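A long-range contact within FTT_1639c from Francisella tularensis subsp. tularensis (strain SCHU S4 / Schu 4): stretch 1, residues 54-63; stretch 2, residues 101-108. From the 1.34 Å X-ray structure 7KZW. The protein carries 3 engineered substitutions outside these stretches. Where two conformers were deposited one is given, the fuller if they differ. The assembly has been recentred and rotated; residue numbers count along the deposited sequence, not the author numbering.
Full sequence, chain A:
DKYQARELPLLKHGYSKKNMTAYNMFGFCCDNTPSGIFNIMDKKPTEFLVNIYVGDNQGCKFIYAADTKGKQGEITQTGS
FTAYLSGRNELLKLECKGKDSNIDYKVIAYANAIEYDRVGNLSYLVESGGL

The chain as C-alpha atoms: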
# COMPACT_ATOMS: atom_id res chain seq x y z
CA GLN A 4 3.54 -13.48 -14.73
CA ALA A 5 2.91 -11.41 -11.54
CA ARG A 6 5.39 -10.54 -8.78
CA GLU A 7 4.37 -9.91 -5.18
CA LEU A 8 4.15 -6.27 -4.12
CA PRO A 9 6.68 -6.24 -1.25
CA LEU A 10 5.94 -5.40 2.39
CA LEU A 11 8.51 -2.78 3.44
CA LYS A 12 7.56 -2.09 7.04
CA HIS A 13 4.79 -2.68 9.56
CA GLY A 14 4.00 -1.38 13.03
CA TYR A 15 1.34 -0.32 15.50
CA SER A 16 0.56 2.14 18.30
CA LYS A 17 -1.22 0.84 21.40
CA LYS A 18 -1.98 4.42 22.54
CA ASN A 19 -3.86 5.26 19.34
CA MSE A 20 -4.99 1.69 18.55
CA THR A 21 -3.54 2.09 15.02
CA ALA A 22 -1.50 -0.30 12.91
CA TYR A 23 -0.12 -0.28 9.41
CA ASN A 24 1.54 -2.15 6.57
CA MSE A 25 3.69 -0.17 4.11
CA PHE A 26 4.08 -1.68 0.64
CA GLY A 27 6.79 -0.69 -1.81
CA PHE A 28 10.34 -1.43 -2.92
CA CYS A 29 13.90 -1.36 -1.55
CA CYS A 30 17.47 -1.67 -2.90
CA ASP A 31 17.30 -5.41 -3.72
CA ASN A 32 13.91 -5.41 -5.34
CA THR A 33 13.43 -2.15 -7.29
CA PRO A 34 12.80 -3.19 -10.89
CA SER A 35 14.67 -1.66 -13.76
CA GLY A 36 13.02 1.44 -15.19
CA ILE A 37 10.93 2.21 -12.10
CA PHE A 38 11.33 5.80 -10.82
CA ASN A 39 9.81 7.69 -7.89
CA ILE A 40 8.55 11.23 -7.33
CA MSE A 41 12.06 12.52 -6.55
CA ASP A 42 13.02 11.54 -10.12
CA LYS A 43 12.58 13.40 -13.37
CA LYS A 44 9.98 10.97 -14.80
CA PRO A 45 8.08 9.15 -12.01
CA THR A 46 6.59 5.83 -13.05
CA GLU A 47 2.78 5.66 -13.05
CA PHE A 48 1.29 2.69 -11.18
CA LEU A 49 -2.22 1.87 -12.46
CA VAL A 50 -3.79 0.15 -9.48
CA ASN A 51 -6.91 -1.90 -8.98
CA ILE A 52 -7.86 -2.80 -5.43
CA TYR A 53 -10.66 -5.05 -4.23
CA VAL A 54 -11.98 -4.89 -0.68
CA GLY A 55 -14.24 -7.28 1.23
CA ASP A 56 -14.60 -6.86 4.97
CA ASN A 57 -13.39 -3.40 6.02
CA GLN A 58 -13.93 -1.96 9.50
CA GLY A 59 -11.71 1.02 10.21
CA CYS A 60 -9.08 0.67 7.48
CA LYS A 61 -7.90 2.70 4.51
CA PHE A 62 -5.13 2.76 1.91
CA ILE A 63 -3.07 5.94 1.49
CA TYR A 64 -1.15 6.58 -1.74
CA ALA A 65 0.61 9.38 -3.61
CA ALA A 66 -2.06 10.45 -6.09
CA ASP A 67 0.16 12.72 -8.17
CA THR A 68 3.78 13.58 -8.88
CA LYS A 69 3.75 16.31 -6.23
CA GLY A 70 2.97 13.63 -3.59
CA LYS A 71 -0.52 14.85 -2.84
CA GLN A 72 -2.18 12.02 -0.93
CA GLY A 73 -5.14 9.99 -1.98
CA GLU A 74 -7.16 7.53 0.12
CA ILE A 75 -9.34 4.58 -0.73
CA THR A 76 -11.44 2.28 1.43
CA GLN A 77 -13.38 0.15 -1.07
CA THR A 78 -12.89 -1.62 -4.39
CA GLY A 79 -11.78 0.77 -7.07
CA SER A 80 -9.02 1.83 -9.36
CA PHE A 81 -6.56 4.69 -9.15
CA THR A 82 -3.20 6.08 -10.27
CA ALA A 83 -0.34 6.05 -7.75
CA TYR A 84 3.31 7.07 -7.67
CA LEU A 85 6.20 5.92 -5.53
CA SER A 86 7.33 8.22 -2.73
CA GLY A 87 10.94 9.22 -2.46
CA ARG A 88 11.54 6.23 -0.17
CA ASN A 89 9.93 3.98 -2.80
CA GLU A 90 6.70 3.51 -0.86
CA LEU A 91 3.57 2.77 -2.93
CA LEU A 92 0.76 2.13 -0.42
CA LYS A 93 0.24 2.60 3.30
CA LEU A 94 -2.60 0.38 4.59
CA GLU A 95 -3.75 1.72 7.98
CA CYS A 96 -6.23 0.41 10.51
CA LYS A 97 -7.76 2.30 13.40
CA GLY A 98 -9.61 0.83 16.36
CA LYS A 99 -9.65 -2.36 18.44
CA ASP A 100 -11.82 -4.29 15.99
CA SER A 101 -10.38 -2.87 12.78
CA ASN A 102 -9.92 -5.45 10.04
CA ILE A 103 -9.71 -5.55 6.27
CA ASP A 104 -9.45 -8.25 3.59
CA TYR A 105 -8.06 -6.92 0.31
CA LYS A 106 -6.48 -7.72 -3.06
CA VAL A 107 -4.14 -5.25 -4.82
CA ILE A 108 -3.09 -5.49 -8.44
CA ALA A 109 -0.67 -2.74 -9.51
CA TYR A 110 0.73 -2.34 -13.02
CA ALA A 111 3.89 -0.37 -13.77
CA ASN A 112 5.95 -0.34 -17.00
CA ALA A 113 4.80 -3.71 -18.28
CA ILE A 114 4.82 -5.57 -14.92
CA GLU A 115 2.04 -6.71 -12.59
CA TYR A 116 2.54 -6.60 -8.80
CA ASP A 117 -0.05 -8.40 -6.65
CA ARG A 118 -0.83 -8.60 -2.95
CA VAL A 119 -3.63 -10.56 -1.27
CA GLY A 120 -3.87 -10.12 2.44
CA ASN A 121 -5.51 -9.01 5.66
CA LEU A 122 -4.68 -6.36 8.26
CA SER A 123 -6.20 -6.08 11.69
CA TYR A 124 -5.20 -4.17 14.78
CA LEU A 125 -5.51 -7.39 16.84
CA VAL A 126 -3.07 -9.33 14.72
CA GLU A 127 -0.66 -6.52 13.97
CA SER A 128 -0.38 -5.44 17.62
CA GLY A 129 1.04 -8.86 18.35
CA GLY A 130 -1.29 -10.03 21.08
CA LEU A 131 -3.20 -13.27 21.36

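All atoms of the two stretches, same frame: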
# COMPACT_ATOMS: atom_id res chain seq x y z
N VAL A 54 -11.87 -4.87 -2.13
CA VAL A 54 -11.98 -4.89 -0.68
C VAL A 54 -13.23 -5.66 -0.30
O VAL A 54 -14.31 -5.44 -0.90
CB VAL A 54 -12.03 -3.46 -0.11
CG1 VAL A 54 -12.29 -3.41 1.39
CG2 VAL A 54 -10.74 -2.64 -0.46
N GLY A 55 -13.10 -6.57 0.66
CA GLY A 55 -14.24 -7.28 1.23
C GLY A 55 -14.57 -6.67 2.57
O GLY A 55 -14.97 -5.50 2.65
N ASP A 56 -14.43 -7.43 3.64
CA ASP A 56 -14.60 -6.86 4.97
C ASP A 56 -13.69 -5.65 5.10
O ASP A 56 -12.51 -5.73 4.78
CB ASP A 56 -14.17 -7.86 6.05
CG ASP A 56 -15.11 -9.08 6.15
OD1 ASP A 56 -16.27 -9.04 5.73
OD2 ASP A 56 -14.69 -10.15 6.73
N ASN A 57 -14.22 -4.56 5.66
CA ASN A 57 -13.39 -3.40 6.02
C ASN A 57 -14.09 -2.67 7.17
O ASN A 57 -15.09 -1.98 6.95
CB ASN A 57 -13.14 -2.44 4.86
CG ASN A 57 -12.30 -1.25 5.31
OD1 ASN A 57 -11.86 -1.23 6.47
ND2 ASN A 57 -12.03 -0.32 4.43
N GLN A 58 -13.58 -2.84 8.39
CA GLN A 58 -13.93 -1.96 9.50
C GLN A 58 -12.68 -1.16 9.85
O GLN A 58 -11.66 -1.75 10.23
CB GLN A 58 -14.43 -2.74 10.71
CG GLN A 58 -14.79 -1.85 11.87
CD GLN A 58 -15.40 -2.67 12.99
OE1 GLN A 58 -15.58 -3.89 12.85
NE2 GLN A 58 -15.65 -2.03 14.13
N GLY A 59 -12.75 0.15 9.69
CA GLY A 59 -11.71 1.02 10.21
C GLY A 59 -10.40 1.09 9.45
O GLY A 59 -9.41 1.58 10.02
N CYS A 60 -10.37 0.68 8.19
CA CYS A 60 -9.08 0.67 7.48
C CYS A 60 -9.15 1.47 6.19
O CYS A 60 -10.21 1.69 5.60
CB CYS A 60 -8.71 -0.77 7.09
SG CYS A 60 -8.64 -1.87 8.55
N LYS A 61 -7.98 1.91 5.74
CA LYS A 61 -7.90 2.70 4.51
C LYS A 61 -6.50 2.56 3.91
O LYS A 61 -5.51 2.37 4.63
CB LYS A 61 -8.19 4.18 4.76
CG LYS A 61 -7.20 4.84 5.71
CD LYS A 61 -7.63 6.32 6.00
CE LYS A 61 -6.67 7.02 6.95
NZ LYS A 61 -7.17 8.43 7.19
N PHE A 62 -6.42 2.67 2.59
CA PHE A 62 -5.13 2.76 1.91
C PHE A 62 -4.84 4.22 1.60
O PHE A 62 -5.73 4.95 1.15
CB PHE A 62 -5.19 2.06 0.54
CG PHE A 62 -5.22 0.53 0.60
CD1 PHE A 62 -4.04 -0.21 0.62
CD2 PHE A 62 -6.45 -0.12 0.66
CE1 PHE A 62 -4.11 -1.62 0.62
CE2 PHE A 62 -6.51 -1.55 0.67
CZ PHE A 62 -5.36 -2.26 0.69
N ILE A 63 -3.61 4.62 1.83
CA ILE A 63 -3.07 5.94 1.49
C ILE A 63 -2.07 5.76 0.37
O ILE A 63 -1.28 4.81 0.39
CB ILE A 63 -2.34 6.56 2.71
CG1 ILE A 63 -3.20 6.43 3.97
CG2 ILE A 63 -1.94 8.02 2.42
CD1 ILE A 63 -4.41 7.22 3.84
N SER A 101 -10.64 -3.16 14.19
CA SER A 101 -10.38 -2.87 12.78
C SER A 101 -9.84 -4.10 12.07
O SER A 101 -9.08 -4.92 12.63
CB SER A 101 -9.43 -1.68 12.64
OG SER A 101 -8.21 -1.97 13.31
N ASN A 102 -10.24 -4.25 10.82
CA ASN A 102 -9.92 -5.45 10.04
C ASN A 102 -10.27 -5.18 8.60
O ASN A 102 -11.33 -4.62 8.32
CB ASN A 102 -10.80 -6.56 10.59
CG ASN A 102 -10.66 -7.87 9.80
OD1 ASN A 102 -9.62 -8.47 9.85
ND2 ASN A 102 -11.71 -8.25 9.08
N ILE A 103 -9.41 -5.66 7.70
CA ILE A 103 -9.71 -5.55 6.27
C ILE A 103 -9.15 -6.77 5.53
O ILE A 103 -8.02 -7.22 5.76
CB ILE A 103 -9.13 -4.23 5.69
CG1 ILE A 103 -9.49 -4.12 4.21
CG2 ILE A 103 -7.58 -4.13 5.90
CD1 ILE A 103 -9.12 -2.77 3.59
N ASP A 104 -9.93 -7.29 4.59
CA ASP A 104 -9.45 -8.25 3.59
C ASP A 104 -9.39 -7.55 2.22
O ASP A 104 -10.35 -6.89 1.80
CB ASP A 104 -10.44 -9.39 3.44
CG ASP A 104 -10.55 -10.20 4.69
OD1 ASP A 104 -9.50 -10.60 5.27
OD2 ASP A 104 -11.68 -10.58 5.10
N TYR A 105 -8.26 -7.72 1.52
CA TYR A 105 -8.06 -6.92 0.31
C TYR A 105 -7.26 -7.73 -0.71
O TYR A 105 -6.63 -8.76 -0.40
CB TYR A 105 -7.27 -5.62 0.62
CG TYR A 105 -5.91 -5.93 1.18
CD1 TYR A 105 -4.81 -6.16 0.33
CD2 TYR A 105 -5.71 -6.02 2.53
CE1 TYR A 105 -3.59 -6.51 0.85
CE2 TYR A 105 -4.46 -6.33 3.06
CZ TYR A 105 -3.40 -6.59 2.19
OH TYR A 105 -2.14 -6.92 2.60
N LYS A 106 -7.35 -7.24 -1.97
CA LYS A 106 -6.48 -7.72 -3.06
C LYS A 106 -6.03 -6.46 -3.80
O LYS A 106 -6.84 -5.59 -4.10
CB LYS A 106 -7.22 -8.65 -4.01
CG LYS A 106 -6.35 -9.08 -5.21
CD LYS A 106 -7.13 -10.14 -6.06
CE LYS A 106 -6.27 -10.73 -7.20
NZ LYS A 106 -5.25 -11.70 -6.72
N VAL A 107 -4.73 -6.34 -4.05
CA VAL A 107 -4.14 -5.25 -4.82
C VAL A 107 -3.54 -5.81 -6.07
O VAL A 107 -2.77 -6.79 -6.00
CB VAL A 107 -3.03 -4.54 -4.01
CG1 VAL A 107 -2.36 -3.44 -4.86
CG2 VAL A 107 -3.55 -4.02 -2.66
N ILE A 108 -3.82 -5.20 -7.22
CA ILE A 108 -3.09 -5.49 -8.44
C ILE A 108 -2.58 -4.16 -8.94
O ILE A 108 -3.38 -3.26 -9.28
CB ILE A 108 -3.98 -6.13 -9.51
CG1 ILE A 108 -4.59 -7.41 -8.97
CG2 ILE A 108 -3.13 -6.41 -10.79
CD1 ILE A 108 -5.50 -8.11 -9.99

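Two kinds of contact join these stretches: an antiparallel backbone ladder and, beyond it, a cluster of apolar side chains. Together they bury 605 Å², counting both sides.

The ladder satisfies its polar atoms in pairs. Gln58 and Asn102 form a closed ring of two hydrogen bonds, with Gln58 N giving to Asn102 O and Asn102 N giving to Gln58 O, each at 2.9 Å. Farther along, Asp104 serves stretch 1 with both of its backbone polar atoms: Asp104 N donates to Asp56 O at 3.0 Å, and Asp104 O accepts from Gly55 N at 3.0 Å with an almost straight N-H...O angle of 171°. Here stretch 1 carries one extra residue, a beta bulge between the Val54–Tyr105 and Asn57–Ile103 pairs. The carbonyl oxygens also receive CA-H...O contacts, such as Ile103 CA to Asp56 O at 3.2 Å and Asn57 CA to Asn102 O at 3.3 Å.

Near the bulge two carboxylates come close. Asp56 OD2 and Asp104 OD2 lie 3.4 Å apart, two acceptors of like charge with no hydrogen bond between them, so this pair is not what holds the strands; Asp104 OD1 is bonded elsewhere in the structure.

Beyond Gln58 the chain turns through Gly59, whose positive phi favours glycine; a CB there would come within a tight 3.2 Å of Ser101 CB. The Asn57 side chain braces this turn from within stretch 1. Its OD1 accepts from Cys60 N at 3.0 Å, while its ND2 donates to Cys60 O, also at 3.0 Å, so the amide supplies both an acceptor and a donor to one residue's backbone. Ser101 OG and Asn102 OD1 find their hydrogen bonds elsewhere in the structure.

Val54, Asn57, Ile103 and Tyr105 share one face of the ladder, and Ile103 is the most extensively covered residue of the contact. Its chi1 and chi2 are both t, an extended form that carries CD1 to 3.9 Å from Val54 CG1 and 4.1 Å from Phe62 CE2, while Ile103 CG2 packs 3.6 Å from Cys60 SG. The branched aliphatic chain thus meets several neighbours at once, and the small, buried cysteine fits close beside it.

The CA-to-CB bond of Phe62 points sideways to the other stretch, but the ring at the end of the side chain comes nearer and reaches it. Its edge meets the face of Tyr105 with the planes at 87° and Phe62 CZ 3.7 Å from Tyr105 CG. Val107 extends the apolar packing, its CG2 4.1 Å from Phe62 CE1.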